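Local structure of tartronic semialdehyde reductase (Salmonella typhimurium, 1YB4) at residues G139-Q142 against K143-D146; L217-H220 against G221-I225; F233-A236 against L237-D241; T268-N272 against G273-L277; S280-V283 against Q284-E287. The protein catalyses the NAD(P)H-dependent interconversion of tartronic semialdehyde (2-hydroxy-3-oxopropanoate) and (R)-glycerate. One frame throughout, in Å; residues are numbered along the deposited sequence.

Contact 1 of 5, residues G139-Q142 against K143-D146; sequences GGEQ and KVFD
E141 and Q142 meet V144, F145 and D146 in the first turn of helix 142-155, which follows strand 134-139 in the Rossmann-type NAD-binding domain; E141 is the N-cap. At K143 it is CB that comes near, 3.7 Å from C of Q142, and the rest of the chain runs off from the turn on the exposed side. V144 is buried. Its CG2 lies 3.6 Å from OE2 of E141, whose chain bends at chi2 (139°) and brings OE2 across to the methyl. The same OE2 is close to OD1 of D116, two like charges whose nearness may favour a proton on one of them; V144 also rests on D116 and L118 of strand 115-123. F145 N then bonds to E141 O at 2.9 Å, so the N-cap residue starts the helical ladder. Because F145 CG is anti to its backbone N (chi1 168°), CB sits 3.2 Å from Q142 O while the ring leads away to I159 and L161 of strand 158-163, where the helix packs on the sheet. D146 N closes the next rung with a short bond of 2.6 Å to Q142 O. Its carboxylate swings back across Q142, the plane turned 85° from that of the Q142 amide. The carboxylate oxygen OD2 also stands near Q142 O without a bond; D146 OD2 lies 3.3 Å from Q142 CG and is farther from Q142 NE2, at 3.9 Å.

Contact 2 of 5, residues L217-H220 against G221-I225; sequences LEVH and GERMI
H220 and R223 each hold CG anti to the carbonyl carbon and beside the backbone N (chi1 -57° and -72°); with R223 extended from CG to NE, imidazole and guanidinium lie side by side, pointing the same way. They do not stack: the planes are 54° apart, and R223 NH1 comes to H220 NE2 obliquely, at 3.7 Å. NH1 is committed instead to a salt bridge with OD2 of D278, which fixes where the arginine ends. V219 supplies the apolar floor. Its CG1 sits over one face of the guanidinium, 3.6 Å from R223 NE and 3.7 Å from R223 NH2, so the flat group is backed by a methyl on that side. The H220 ring also meets the rings of H279 and of F211 of the second subunit. M224, a selenomethionine, comes against the carbonyl and CB of H220: its CG is 3.3 Å from H220 O, and the bend at chi3 returns CE to within 4.0 Å of H220 CB. Two backbone bonds set this spacing, R223 N to V219 O at 3.1 Å and M224 N to H220 O at 3.0 Å. G221 has no side chain, and its CA reaches L217 O at 3.1 Å in a CA-H...O contact. L217, H220 and M224 face helix 167-195, R223 the loop at S280. Such i to i+3 and i to i+4 packing along one helix, 215-225, belongs to the all-helical C-terminal domain of the 3-hydroxyisobutyrate dehydrogenase family, here with one flank at a subunit interface.

Contact 3 of 5, residues F233-A236 against L237-D241; sequences FKIA and LHQKD
F233 precedes the N-cap residue K234 of helix 235-251, in the helical C-terminal domain, and brings its ring to L237, H238 and D241 of the first turns. From CB, the ring is sent toward the helix by CG standing anti to the backbone N (chi1 -165°). CD2 comes 4.0 Å from H238 CB, and CE2 is nearer, 3.5 Å from the same H238 CB. That edge is aimed at the imidazole face in an offset edge-to-face pair, planes 80° apart; the imidazole is itself fixed by bonds to Q176 O and H279 ND1. At the tip, CZ does two things. L237 CB lies over one ring face, 3.9 Å from F233 CZ, a CH-pi contact near the rim. D241 OD2 meets F233 CZ at 3.4 Å from the edge, ring and carboxylate being nearly coplanar (5°), and the slightly positive C-H rim probably suits the acid oxygen. D241 lies about 5 Å, side chain to side chain, from K172, the predicted active-site lysine. Behind this, H238 N bonds to K234 O at 3.0 Å and opens the helix. The other oxygen of D241 pairs with its neighbour in a salt bridge: K240 NZ is 3.2 Å from D241 OD1, coming from above the carboxylate plane.

Contact 4 of 5, residues T268-N272 against G273-L277; sequences TCAAN and GGSQL
C269 O and G274 N, 2.9 Å apart, make the six-to-one closing bond of a Schellman motif that ends helix 257-271, with G273 at C-prime (phi 62°). The tight part gathers round that oxygen: N272 N also bonds to C269 O, at 2.6 Å, and the two donors arrive from opposite faces of the carbonyl plane. Nearby, S275 OG, held beside its own backbone N, presses on A270, at a doubtfully short 2.9 Å from A270 CB. The loose, solvent side is at G273, which is exposed and whose N reaches A270 O in a weak bond of 3.3 Å. Apart from it, N272 turns its side chain away from G273-L277 and back along the helix, ND2 bonding to T268 O at 2.7 Å. Beyond G273 the chain folds into a type I turn, L277 N to G274 O at 3.0 Å. A271 meets N291 of the third subunit and A253 of the fourth, so the helix end lies at the assembly interface. T268 O, C269 O and A270 O are all given donors after the helix stops, so the last carbonyls are probably satisfied, A270 O only weakly, as the chain leaves the helix.

Contact 5 of 5, residues S280-V283 against Q284-E287; sequences SAMV and QALE
The entry into helix 283-290 passes through a 3-10 turn, and A281, M282 and V283 meet Q284, A285 and E287 across the join. Q284 N bonds to A281 O at 2.9 Å and A285 N to M282 O at 2.8 Å, both three residues back and with the donor well above the carbonyl plane, by 49° and 39°. The next acceptor, V283 O, takes E287 N at 3.0 Å, four residues on and in the carbonyl plane: the winding has changed from 3-10 to alpha. V283 holds CG1 between its backbone N and carbonyl carbon (chi1 62°), the crowded position, which sets CG1 3.2 Å from Q284 N and leaves CG2 to lie across the E287 chain. This is the last helix of the C-terminal domain. The turn and the first residues of the helix pack on the long helix 167-195, where M282, a selenomethionine, touches I183 and S187, and on helix 257-271, where M282 meets F266 and A285 meets C269. V283 rests on M224 and F229. Q284 runs out past A281, with CB 3.3 Å from A281 O and OE1 4.1 Å from A281 CB. E287 has CG beside its backbone N and an extended chain; its CG is 3.2 Å from V283 O and its CD 4.0 Å from V283 CG2. The buried carboxylate is gripped from several sides: OE2 has a salt bridge to R227 and a hydrogen bond from L294 N, OE1 a salt bridge to K293.

In the fold
Contact 1 stands apart in the N-terminal Rossmann-type domain, beside the sheet; its centre is 29 to 40 Å from those of the others. Contacts 2 to 5 follow in series along the C-terminal helical domain. Contacts 4 and 5 are neighbours, centres 9 Å apart, where C269 of helix 257-271 packs on A285 of helix 283-290. Contact 3 joins contact 4 through probable backbone hydrogen bonds, A236 to S275 and I235 to L277, and touches contact 5 at A281. Contact 2, on helix 215-225, leans on contact 5 at S280 and V283. Thus helices and loops of one domain pack together, and D241 of contact 3 lies close to the predicted active-site K172.

Contact 1 of 5, residues G139-Q142 against K143-D146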
loop_
_atom_site.group_PDB
_atom_site.type_symbol
_atom_site.label_atom_id
_atom_site.label_comp_id
_atom_site.label_asym_id
_atom_site.label_seq_id
_atom_site.Cartn_x
_atom_site.Cartn_y
_atom_site.Cartn_z
ATOM N N GLY A 139 24.926 -9.771 18.170
ATOM C CA GLY A 139 25.885 -9.091 17.323
ATOM C C GLY A 139 27.131 -8.805 18.146
ATOM O O GLY A 139 27.037 -8.265 19.253
ATOM N N GLY A 140 28.295 -9.186 17.622
ATOM C CA GLY A 140 29.533 -8.948 18.339
ATOM C C GLY A 140 30.673 -9.847 17.911
ATOM O O GLY A 140 30.593 -10.522 16.884
ATOM N N GLU A 141 31.744 -9.834 18.705
ATOM C CA GLU A 141 32.927 -10.650 18.457
ATOM C C GLU A 141 32.727 -12.035 19.064
ATOM O O GLU A 141 32.313 -12.152 20.217
ATOM C CB GLU A 141 34.144 -9.982 19.079
ATOM C CG GLU A 141 34.674 -8.833 18.256
ATOM C CD GLU A 141 35.097 -7.649 19.100
ATOM O OE1 GLU A 141 35.811 -6.778 18.559
ATOM O OE2 GLU A 141 34.710 -7.575 20.292
ATOM N N GLN A 142 33.032 -13.079 18.298
ATOM C CA GLN A 142 32.851 -14.455 18.770
ATOM C C GLN A 142 33.348 -14.786 20.185
ATOM O O GLN A 142 32.576 -15.297 20.997
ATOM C CB GLN A 142 33.453 -15.442 17.767
ATOM C CG GLN A 142 33.084 -16.880 18.070
ATOM C CD GLN A 142 33.241 -17.780 16.871
ATOM O OE1 GLN A 142 32.907 -17.387 15.748
ATOM N NE2 GLN A 142 33.736 -18.996 17.094
ATOM N N LYS A 143 34.618 -14.515 20.483
ATOM C CA LYS A 143 35.163 -14.799 21.823
ATOM C C LYS A 143 34.289 -14.153 22.919
ATOM O O LYS A 143 34.056 -14.750 23.970
ATOM C CB LYS A 143 36.595 -14.264 21.955
ATOM C CG LYS A 143 37.577 -14.731 20.880
ATOM C CD LYS A 143 38.139 -16.103 21.148
ATOM C CE LYS A 143 39.095 -16.508 20.037
ATOM N NZ LYS A 143 40.219 -15.546 19.865
ATOM N N VAL A 144 33.829 -12.926 22.669
ATOM C CA VAL A 144 32.972 -12.213 23.611
ATOM C C VAL A 144 31.662 -12.989 23.728
ATOM O O VAL A 144 31.154 -13.240 24.827
ATOM C CB VAL A 144 32.663 -10.792 23.110
ATOM C CG1 VAL A 144 31.867 -10.033 24.154
ATOM C CG2 VAL A 144 33.952 -10.070 22.773
ATOM N N PHE A 145 31.115 -13.363 22.580
ATOM C CA PHE A 145 29.887 -14.137 22.541
ATOM C C PHE A 145 30.115 -15.442 23.308
ATOM O O PHE A 145 29.291 -15.834 24.125
ATOM C CB PHE A 145 29.504 -14.461 21.092
ATOM C CG PHE A 145 28.407 -15.490 20.971
ATOM C CD1 PHE A 145 27.071 -15.107 20.933
ATOM C CD2 PHE A 145 28.715 -16.851 20.929
ATOM C CE1 PHE A 145 26.054 -16.052 20.856
ATOM C CE2 PHE A 145 27.707 -17.813 20.851
ATOM C CZ PHE A 145 26.370 -17.411 20.814
ATOM N N ASP A 146 31.237 -16.110 23.037
ATOM C CA ASP A 146 31.560 -17.371 23.703
ATOM C C ASP A 146 31.641 -17.219 25.211
ATOM O O ASP A 146 31.277 -18.130 25.951
ATOM C CB ASP A 146 32.889 -17.932 23.196
ATOM C CG ASP A 146 32.784 -18.538 21.802
ATOM O OD1 ASP A 146 31.781 -19.225 21.534
ATOM O OD2 ASP A 146 33.715 -18.342 20.980
#

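Contact 2 of 5, residues L217-H220 against G221-I225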
loop_
_atom_site.group_PDB
_atom_site.type_symbol
_atom_site.label_atom_id
_atom_site.label_comp_id
_atom_site.label_asym_id
_atom_site.label_seq_id
_atom_site.Cartn_x
_atom_site.Cartn_y
_atom_site.Cartn_z
ATOM N N LEU A 217 0.909 -19.555 10.113
ATOM C CA LEU A 217 -0.372 -20.136 9.723
ATOM C C LEU A 217 -0.737 -21.252 10.701
ATOM O O LEU A 217 -1.898 -21.459 11.030
ATOM C CB LEU A 217 -0.282 -20.718 8.315
ATOM C CG LEU A 217 -1.475 -21.553 7.839
ATOM C CD1 LEU A 217 -2.717 -20.666 7.742
ATOM C CD2 LEU A 217 -1.148 -22.195 6.494
ATOM N N GLU A 218 0.272 -21.970 11.168
ATOM C CA GLU A 218 0.039 -23.056 12.102
ATOM C C GLU A 218 -0.485 -22.565 13.446
ATOM O O GLU A 218 -1.574 -22.960 13.879
ATOM C CB GLU A 218 1.322 -23.838 12.329
ATOM C CG GLU A 218 1.105 -25.117 13.090
ATOM C CD GLU A 218 2.405 -25.733 13.524
ATOM O OE1 GLU A 218 3.412 -25.556 12.793
ATOM O OE2 GLU A 218 2.411 -26.395 14.587
ATOM N N VAL A 219 0.294 -21.712 14.106
ATOM C CA VAL A 219 -0.098 -21.181 15.398
ATOM C C VAL A 219 -1.125 -20.063 15.296
ATOM O O VAL A 219 -2.277 -20.242 15.698
ATOM C CB VAL A 219 1.121 -20.664 16.186
ATOM C CG1 VAL A 219 0.665 -20.130 17.553
ATOM C CG2 VAL A 219 2.151 -21.800 16.375
ATOM N N HIS A 220 -0.713 -18.916 14.760
ATOM C CA HIS A 220 -1.595 -17.763 14.611
ATOM C C HIS A 220 -2.833 -18.050 13.785
ATOM O O HIS A 220 -3.909 -17.500 14.047
ATOM C CB HIS A 220 -0.819 -16.603 14.001
ATOM C CG HIS A 220 0.382 -16.219 14.796
ATOM N ND1 HIS A 220 1.526 -16.990 14.828
ATOM C CD2 HIS A 220 0.590 -15.201 15.664
ATOM C CE1 HIS A 220 2.382 -16.462 15.686
ATOM N NE2 HIS A 220 1.839 -15.377 16.207
ATOM N N GLY A 221 -2.687 -18.905 12.778
ATOM C CA GLY A 221 -3.839 -19.249 11.965
ATOM C C GLY A 221 -4.925 -19.765 12.887
ATOM O O GLY A 221 -6.065 -19.308 12.867
ATOM N N GLU A 222 -4.543 -20.720 13.724
ATOM C CA GLU A 222 -5.450 -21.332 14.689
ATOM C C GLU A 222 -6.062 -20.271 15.619
ATOM O O GLU A 222 -7.273 -20.253 15.844
ATOM C CB GLU A 222 -4.679 -22.380 15.504
ATOM C CG GLU A 222 -5.533 -23.297 16.367
ATOM C CD GLU A 222 -6.113 -24.467 15.586
ATOM O OE1 GLU A 222 -6.905 -24.231 14.642
ATOM O OE2 GLU A 222 -5.773 -25.626 15.920
ATOM N N ARG A 223 -5.220 -19.385 16.143
ATOM C CA ARG A 223 -5.683 -18.334 17.031
ATOM C C ARG A 223 -6.791 -17.478 16.417
ATOM O O ARG A 223 -7.662 -16.976 17.130
ATOM C CB ARG A 223 -4.510 -17.438 17.449
ATOM C CG ARG A 223 -3.533 -18.077 18.414
ATOM C CD ARG A 223 -2.321 -17.177 18.675
ATOM N NE ARG A 223 -1.290 -17.847 19.470
ATOM C CZ ARG A 223 -0.120 -17.309 19.815
ATOM N NH1 ARG A 223 0.191 -16.076 19.440
ATOM N NH2 ARG A 223 0.749 -18.014 20.531
HETATM N N MSE A 224 -6.765 -17.328 15.093
HETATM C CA MSE A 224 -7.758 -16.519 14.392
HETATM C C MSE A 224 -9.092 -17.224 14.246
HETATM O O MSE A 224 -10.155 -16.597 14.330
HETATM C CB MSE A 224 -7.241 -16.131 13.002
HETATM C CG MSE A 224 -6.039 -15.176 12.994
HETATM SE SE MSE A 224 -5.290 -14.888 11.194
HETATM C CE MSE A 224 -3.414 -14.685 11.677
ATOM N N ILE A 225 -9.030 -18.531 14.016
ATOM C CA ILE A 225 -10.229 -19.341 13.842
ATOM C C ILE A 225 -11.004 -19.534 15.144
ATOM O O ILE A 225 -12.217 -19.322 15.200
ATOM C CB ILE A 225 -9.874 -20.728 13.271
ATOM C CG1 ILE A 225 -9.137 -20.569 11.926
ATOM C CG2 ILE A 225 -11.142 -21.550 13.103
ATOM C CD1 ILE A 225 -8.779 -21.886 11.214
#

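Contact 3 of 5, residues F233-A236 against L237-D241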
loop_
_atom_site.group_PDB
_atom_site.type_symbol
_atom_site.label_atom_id
_atom_site.label_comp_id
_atom_site.label_asym_id
_atom_site.label_seq_id
_atom_site.Cartn_x
_atom_site.Cartn_y
_atom_site.Cartn_z
ATOM N N PHE A 233 1.706 -11.719 22.658
ATOM C CA PHE A 233 2.503 -10.610 22.148
ATOM C C PHE A 233 1.521 -9.505 21.726
ATOM O O PHE A 233 0.859 -9.609 20.682
ATOM C CB PHE A 233 3.355 -11.052 20.954
ATOM C CG PHE A 233 4.442 -10.074 20.607
ATOM C CD1 PHE A 233 5.547 -9.931 21.433
ATOM C CD2 PHE A 233 4.315 -9.234 19.513
ATOM C CE1 PHE A 233 6.505 -8.971 21.178
ATOM C CE2 PHE A 233 5.270 -8.268 19.250
ATOM C CZ PHE A 233 6.365 -8.133 20.087
ATOM N N LYS A 234 1.424 -8.459 22.548
ATOM C CA LYS A 234 0.499 -7.352 22.286
ATOM C C LYS A 234 0.742 -6.610 20.972
ATOM O O LYS A 234 1.882 -6.424 20.537
ATOM C CB LYS A 234 0.527 -6.312 23.429
ATOM C CG LYS A 234 0.193 -6.808 24.844
ATOM C CD LYS A 234 0.258 -5.642 25.844
ATOM C CE LYS A 234 0.328 -6.090 27.313
ATOM N NZ LYS A 234 -0.767 -7.021 27.713
ATOM N N ILE A 235 -0.348 -6.179 20.352
ATOM C CA ILE A 235 -0.273 -5.426 19.117
ATOM C C ILE A 235 0.499 -4.150 19.410
ATOM O O ILE A 235 1.360 -3.748 18.634
ATOM C CB ILE A 235 -1.689 -5.120 18.586
ATOM C CG1 ILE A 235 -2.289 -6.415 18.027
ATOM C CG2 ILE A 235 -1.648 -4.016 17.532
ATOM C CD1 ILE A 235 -3.682 -6.282 17.425
ATOM N N ALA A 236 0.221 -3.527 20.551
ATOM C CA ALA A 236 0.941 -2.303 20.919
ATOM C C ALA A 236 2.455 -2.533 20.882
ATOM O O ALA A 236 3.227 -1.642 20.537
ATOM C CB ALA A 236 0.528 -1.841 22.298
ATOM N N LEU A 237 2.873 -3.736 21.244
ATOM C CA LEU A 237 4.280 -4.097 21.239
ATOM C C LEU A 237 4.819 -4.258 19.810
ATOM O O LEU A 237 5.871 -3.707 19.447
ATOM C CB LEU A 237 4.462 -5.391 22.027
ATOM C CG LEU A 237 4.959 -5.130 23.441
ATOM C CD1 LEU A 237 4.404 -6.180 24.403
ATOM C CD2 LEU A 237 6.499 -5.117 23.418
ATOM N N HIS A 238 4.099 -5.023 18.997
ATOM C CA HIS A 238 4.524 -5.212 17.626
ATOM C C HIS A 238 4.487 -3.853 16.915
ATOM O O HIS A 238 5.162 -3.657 15.897
ATOM C CB HIS A 238 3.626 -6.237 16.908
ATOM C CG HIS A 238 4.338 -7.013 15.847
ATOM N ND1 HIS A 238 3.882 -8.229 15.379
ATOM C CD2 HIS A 238 5.482 -6.752 15.168
ATOM C CE1 HIS A 238 4.718 -8.683 14.460
ATOM N NE2 HIS A 238 5.697 -7.805 14.314
ATOM N N GLN A 239 3.708 -2.912 17.453
ATOM C CA GLN A 239 3.634 -1.568 16.862
ATOM C C GLN A 239 4.963 -0.851 17.091
ATOM O O GLN A 239 5.560 -0.313 16.159
ATOM C CB GLN A 239 2.491 -0.751 17.478
ATOM C CG GLN A 239 1.098 -1.137 17.001
ATOM C CD GLN A 239 0.344 0.023 16.367
ATOM O OE1 GLN A 239 0.658 0.446 15.255
ATOM N NE2 GLN A 239 -0.650 0.549 17.077
ATOM N N LYS A 240 5.415 -0.855 18.341
ATOM C CA LYS A 240 6.677 -0.228 18.694
ATOM C C LYS A 240 7.786 -0.866 17.836
ATOM O O LYS A 240 8.660 -0.167 17.315
ATOM C CB LYS A 240 6.943 -0.413 20.201
ATOM C CG LYS A 240 8.237 0.225 20.765
ATOM C CD LYS A 240 9.433 -0.755 20.803
ATOM C CE LYS A 240 9.075 -2.071 21.514
ATOM N NZ LYS A 240 10.203 -3.055 21.579
ATOM N N ASP A 241 7.741 -2.189 17.667
ATOM C CA ASP A 241 8.753 -2.851 16.850
ATOM C C ASP A 241 8.705 -2.416 15.380
ATOM O O ASP A 241 9.738 -2.063 14.812
ATOM C CB ASP A 241 8.628 -4.378 16.941
ATOM C CG ASP A 241 9.199 -4.932 18.231
ATOM O OD1 ASP A 241 10.225 -4.388 18.702
ATOM O OD2 ASP A 241 8.631 -5.914 18.761
#

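Contact 4 of 5, residues T268-N272 against G273-L277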
loop_
_atom_site.group_PDB
_atom_site.type_symbol
_atom_site.label_atom_id
_atom_site.label_comp_id
_atom_site.label_asym_id
_atom_site.label_seq_id
_atom_site.Cartn_x
_atom_site.Cartn_y
_atom_site.Cartn_z
ATOM N N THR A 268 -5.514 0.471 12.840
ATOM C CA THR A 268 -6.943 0.196 12.770
ATOM C C THR A 268 -7.322 -0.705 13.949
ATOM O O THR A 268 -8.375 -0.529 14.546
ATOM C CB THR A 268 -7.316 -0.448 11.396
ATOM O OG1 THR A 268 -7.216 0.551 10.373
ATOM C CG2 THR A 268 -8.745 -0.997 11.394
ATOM N N CYS A 269 -6.450 -1.641 14.316
ATOM C CA CYS A 269 -6.743 -2.501 15.458
ATOM C C CYS A 269 -6.821 -1.640 16.737
ATOM O O CYS A 269 -7.831 -1.669 17.464
ATOM C CB CYS A 269 -5.670 -3.584 15.626
ATOM S SG CYS A 269 -5.546 -4.799 14.258
ATOM N N ALA A 270 -5.773 -0.864 17.006
ATOM C CA ALA A 270 -5.754 -0.004 18.190
ATOM C C ALA A 270 -6.996 0.864 18.196
ATOM O O ALA A 270 -7.594 1.081 19.234
ATOM C CB ALA A 270 -4.510 0.872 18.199
ATOM N N ALA A 271 -7.398 1.336 17.027
ATOM C CA ALA A 271 -8.577 2.179 16.914
ATOM C C ALA A 271 -9.842 1.429 17.270
ATOM O O ALA A 271 -10.879 2.032 17.536
ATOM C CB ALA A 271 -8.699 2.713 15.502
ATOM N N ASN A 272 -9.762 0.106 17.264
ATOM C CA ASN A 272 -10.927 -0.709 17.557
ATOM C C ASN A 272 -10.679 -1.699 18.693
ATOM O O ASN A 272 -11.129 -2.842 18.645
ATOM C CB ASN A 272 -11.379 -1.421 16.270
ATOM C CG ASN A 272 -11.869 -0.438 15.191
ATOM O OD1 ASN A 272 -13.020 0.002 15.205
ATOM N ND2 ASN A 272 -10.983 -0.079 14.262
ATOM N N GLY A 273 -9.957 -1.238 19.713
ATOM C CA GLY A 273 -9.669 -2.050 20.888
ATOM C C GLY A 273 -8.874 -3.334 20.719
ATOM O O GLY A 273 -9.212 -4.358 21.317
ATOM N N GLY A 274 -7.815 -3.285 19.915
ATOM C CA GLY A 274 -6.993 -4.460 19.705
ATOM C C GLY A 274 -5.577 -4.248 20.204
ATOM O O GLY A 274 -4.764 -5.167 20.167
ATOM N N SER A 275 -5.278 -3.047 20.689
ATOM C CA SER A 275 -3.938 -2.738 21.172
ATOM C C SER A 275 -3.394 -3.729 22.187
ATOM O O SER A 275 -2.194 -4.041 22.191
ATOM C CB SER A 275 -3.901 -1.348 21.800
ATOM O OG SER A 275 -4.086 -0.347 20.828
ATOM N N GLN A 276 -4.283 -4.217 23.045
ATOM C CA GLN A 276 -3.911 -5.127 24.119
ATOM C C GLN A 276 -4.099 -6.603 23.834
ATOM O O GLN A 276 -3.977 -7.425 24.735
ATOM C CB GLN A 276 -4.685 -4.747 25.386
ATOM C CG GLN A 276 -4.213 -3.440 26.020
ATOM C CD GLN A 276 -2.716 -3.459 26.255
ATOM O OE1 GLN A 276 -2.163 -4.471 26.708
ATOM N NE2 GLN A 276 -2.048 -2.349 25.949
ATOM N N LEU A 277 -4.380 -6.941 22.585
ATOM C CA LEU A 277 -4.594 -8.327 22.214
ATOM C C LEU A 277 -3.365 -8.903 21.524
ATOM O O LEU A 277 -2.409 -8.182 21.224
ATOM C CB LEU A 277 -5.806 -8.418 21.293
ATOM C CG LEU A 277 -7.033 -7.676 21.840
ATOM C CD1 LEU A 277 -8.047 -7.478 20.731
ATOM C CD2 LEU A 277 -7.637 -8.454 23.002
#

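Contact 5 of 5, residues S280-V283 against Q284-E287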
loop_
_atom_site.group_PDB
_atom_site.type_symbol
_atom_site.label_atom_id
_atom_site.label_comp_id
_atom_site.label_asym_id
_atom_site.label_seq_id
_atom_site.Cartn_x
_atom_site.Cartn_y
_atom_site.Cartn_z
ATOM N N SER A 280 -2.211 -11.708 16.700
ATOM C CA SER A 280 -2.957 -12.563 15.789
ATOM C C SER A 280 -4.301 -11.859 15.602
ATOM O O SER A 280 -5.063 -12.156 14.682
ATOM C CB SER A 280 -3.154 -13.964 16.389
ATOM O OG SER A 280 -3.819 -13.899 17.640
ATOM N N ALA A 281 -4.572 -10.904 16.484
ATOM C CA ALA A 281 -5.793 -10.116 16.430
ATOM C C ALA A 281 -5.820 -9.243 15.167
ATOM O O ALA A 281 -6.817 -8.577 14.861
ATOM C CB ALA A 281 -5.889 -9.253 17.663
HETATM N N MSE A 282 -4.701 -9.246 14.459
HETATM C CA MSE A 282 -4.548 -8.511 13.214
HETATM C C MSE A 282 -5.728 -8.779 12.299
HETATM O O MSE A 282 -6.243 -7.869 11.660
HETATM C CB MSE A 282 -3.258 -8.964 12.516
HETATM C CG MSE A 282 -3.136 -8.612 11.041
HETATM SE SE MSE A 282 -2.845 -6.732 10.750
HETATM C CE MSE A 282 -4.538 -6.281 10.031
ATOM N N VAL A 283 -6.150 -10.039 12.252
ATOM C CA VAL A 283 -7.234 -10.476 11.383
ATOM C C VAL A 283 -8.477 -9.625 11.493
ATOM O O VAL A 283 -9.223 -9.456 10.523
ATOM C CB VAL A 283 -7.591 -11.968 11.653
ATOM C CG1 VAL A 283 -8.071 -12.138 13.078
ATOM C CG2 VAL A 283 -8.639 -12.456 10.651
ATOM N N GLN A 284 -8.703 -9.070 12.671
ATOM C CA GLN A 284 -9.885 -8.242 12.874
ATOM C C GLN A 284 -9.890 -7.009 11.973
ATOM O O GLN A 284 -10.953 -6.531 11.581
ATOM C CB GLN A 284 -9.986 -7.819 14.345
ATOM C CG GLN A 284 -10.165 -8.994 15.294
ATOM C CD GLN A 284 -10.544 -8.561 16.695
ATOM O OE1 GLN A 284 -9.748 -7.947 17.408
ATOM N NE2 GLN A 284 -11.771 -8.872 17.093
ATOM N N ALA A 285 -8.707 -6.500 11.641
ATOM C CA ALA A 285 -8.623 -5.321 10.794
ATOM C C ALA A 285 -9.170 -5.617 9.420
ATOM O O ALA A 285 -9.907 -4.815 8.859
ATOM C CB ALA A 285 -7.202 -4.841 10.695
ATOM N N LEU A 286 -8.815 -6.773 8.869
ATOM C CA LEU A 286 -9.325 -7.121 7.555
ATOM C C LEU A 286 -10.790 -7.549 7.615
ATOM O O LEU A 286 -11.536 -7.377 6.647
ATOM C CB LEU A 286 -8.456 -8.199 6.917
ATOM C CG LEU A 286 -7.102 -7.560 6.615
ATOM C CD1 LEU A 286 -6.195 -7.714 7.799
ATOM C CD2 LEU A 286 -6.499 -8.193 5.429
ATOM N N GLU A 287 -11.214 -8.102 8.750
ATOM C CA GLU A 287 -12.614 -8.496 8.883
ATOM C C GLU A 287 -13.426 -7.206 8.829
ATOM O O GLU A 287 -14.448 -7.139 8.161
ATOM C CB GLU A 287 -12.863 -9.233 10.203
ATOM C CG GLU A 287 -12.240 -10.619 10.251
ATOM C CD GLU A 287 -12.358 -11.266 11.618
ATOM O OE1 GLU A 287 -12.183 -10.548 12.622
ATOM O OE2 GLU A 287 -12.608 -12.487 11.695
#